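Local coordinates for protein phosphonomutase (Burkholderia cenocepacia J2315, PDB 4MG4) that belongs to the phosphoenolpyruvate phosphomutase family and folds as a closed eight-stranded parallel beta/alpha barrel, at residues His172-Arg175 with Leu176-Thr180. Residues are numbered along the deposited sequence; the frame is centred on the assembly and turned at random. Where two conformers were deposited one is given.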
# COMPACT_ATOMS: atom_id res chain seq x y z
N HIS A 172 -25.33 -23.81 7.98
CA HIS A 172 -24.36 -24.69 7.33
C HIS A 172 -24.58 -26.11 7.73
O HIS A 172 -24.41 -26.50 8.92
CB HIS A 172 -22.97 -24.25 7.73
CG HIS A 172 -22.63 -22.87 7.29
ND1 HIS A 172 -21.35 -22.35 7.43
CD2 HIS A 172 -23.34 -21.93 6.62
CE1 HIS A 172 -21.33 -21.12 6.94
NE2 HIS A 172 -22.51 -20.85 6.43
N ASP A 173 -24.94 -26.91 6.76
CA ASP A 173 -25.32 -28.28 6.98
C ASP A 173 -25.04 -29.11 5.76
O ASP A 173 -24.42 -28.62 4.79
CB ASP A 173 -26.81 -28.31 7.34
CG ASP A 173 -27.73 -27.86 6.23
OD1 ASP A 173 -27.30 -27.54 5.08
OD2 ASP A 173 -28.95 -27.81 6.54
N GLU A 174 -25.50 -30.36 5.79
CA GLU A 174 -25.24 -31.28 4.68
C GLU A 174 -25.85 -30.84 3.38
O GLU A 174 -25.25 -31.08 2.32
CB GLU A 174 -25.70 -32.73 5.01
CG GLU A 174 -24.95 -33.84 4.26
CD GLU A 174 -25.45 -35.25 4.64
OE1 GLU A 174 -26.16 -35.88 3.83
OE2 GLU A 174 -25.16 -35.74 5.77
N ARG A 175 -27.06 -30.23 3.40
CA ARG A 175 -27.66 -29.69 2.15
C ARG A 175 -26.77 -28.65 1.45
O ARG A 175 -26.68 -28.60 0.20
CB ARG A 175 -29.05 -29.05 2.40
CG ARG A 175 -30.18 -30.02 2.72
CD ARG A 175 -31.50 -29.30 3.11
NE ARG A 175 -31.44 -28.50 4.36
CZ ARG A 175 -32.42 -27.69 4.84
NH1 ARG A 175 -33.57 -27.54 4.24
NH2 ARG A 175 -32.24 -27.03 5.93
N LEU A 176 -26.17 -27.76 2.24
CA LEU A 176 -25.23 -26.79 1.67
C LEU A 176 -23.94 -27.44 1.22
O LEU A 176 -23.40 -27.11 0.16
CB LEU A 176 -24.91 -25.64 2.63
CG LEU A 176 -25.95 -24.58 2.84
CD1 LEU A 176 -25.31 -23.40 3.53
CD2 LEU A 176 -26.58 -24.11 1.57
N LEU A 177 -23.49 -28.45 1.95
CA LEU A 177 -22.30 -29.19 1.53
C LEU A 177 -22.59 -29.92 0.20
O LEU A 177 -21.79 -29.95 -0.72
CB LEU A 177 -21.89 -30.22 2.61
CG LEU A 177 -20.87 -31.27 2.13
CD1 LEU A 177 -19.57 -30.57 1.88
CD2 LEU A 177 -20.73 -32.37 3.20
N ASP A 178 -23.79 -30.51 0.08
CA ASP A 178 -24.12 -31.20 -1.14
C ASP A 178 -24.18 -30.24 -2.32
O ASP A 178 -23.75 -30.60 -3.43
CB ASP A 178 -25.45 -31.96 -0.99
CG ASP A 178 -25.31 -33.15 -0.07
OD1 ASP A 178 -24.19 -33.66 0.14
OD2 ASP A 178 -26.39 -33.60 0.42
N ALA A 179 -24.71 -29.04 -2.11
CA ALA A 179 -24.77 -28.03 -3.18
C ALA A 179 -23.36 -27.61 -3.58
O ALA A 179 -23.08 -27.36 -4.76
CB ALA A 179 -25.54 -26.82 -2.74
N THR A 180 -22.51 -27.46 -2.56
CA THR A 180 -21.10 -27.12 -2.78
C THR A 180 -20.41 -28.20 -3.63
O THR A 180 -19.71 -27.86 -4.62
CB THR A 180 -20.39 -26.87 -1.44
OG1 THR A 180 -21.03 -25.76 -0.82
CG2 THR A 180 -18.89 -26.59 -1.65
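Asp173 N-caps helix 174-190 by accepting the backbone N-H of Leu176, with OD1 3.1 Å from Leu176 N and a nearly straight N-H...O angle of 163°. The amide meets OD1 nearly along the C-O bond. Asp173 places CG between its own backbone N and carbonyl carbon (chi1 65°), which folds the carboxylate back over the first turn, where it satisfies an amide that has no helical carbonyl before it. A carboxylate here also puts negative charge at the positive end of the helix dipole, probably a favourable match. Its other oxygen, OD2, lies in plane at the edge of the Arg175 guanidinium, 3.4 Å from NE, in one of the two conformers of Arg175, a loose salt bridge with weak bonds from NE and NH2. In that conformer the Arg175 chain bends at chi3 (-64°), which brings the group there.

The regular helical bonding starts at the cap residue itself, with Leu177 N 3.0 Å from Asp173 O. Asp178 N follows at 2.7 Å from Glu174 O. Two residues further on, Leu176 O accepts both Thr180 N and Thr180 OG1, which approach from opposite faces of the carbonyl plane, so the threonine hydroxyl is tied back to its own helix. On the exposed flank, Glu174 OE1 comes within 4.1 Å of Asp178 OD2, a pairing of like charges.

Packing takes over on the inner flank, where Leu176 CD1 approaches the His172 ring obliquely, 3.9 Å from CD2. His172 NE2 is hydrogen-bonded to Ala167 O, and its ring meets Phe164 edge-to-face; Leu176 also touches both residues. Leu177 packs against Ala208 and Leu209 of helix 203-212, and Thr180 against Val163. This is the N-terminal end of the helix linking barrel strands 156-160 and 194-196 in a beta-alpha-beta unit.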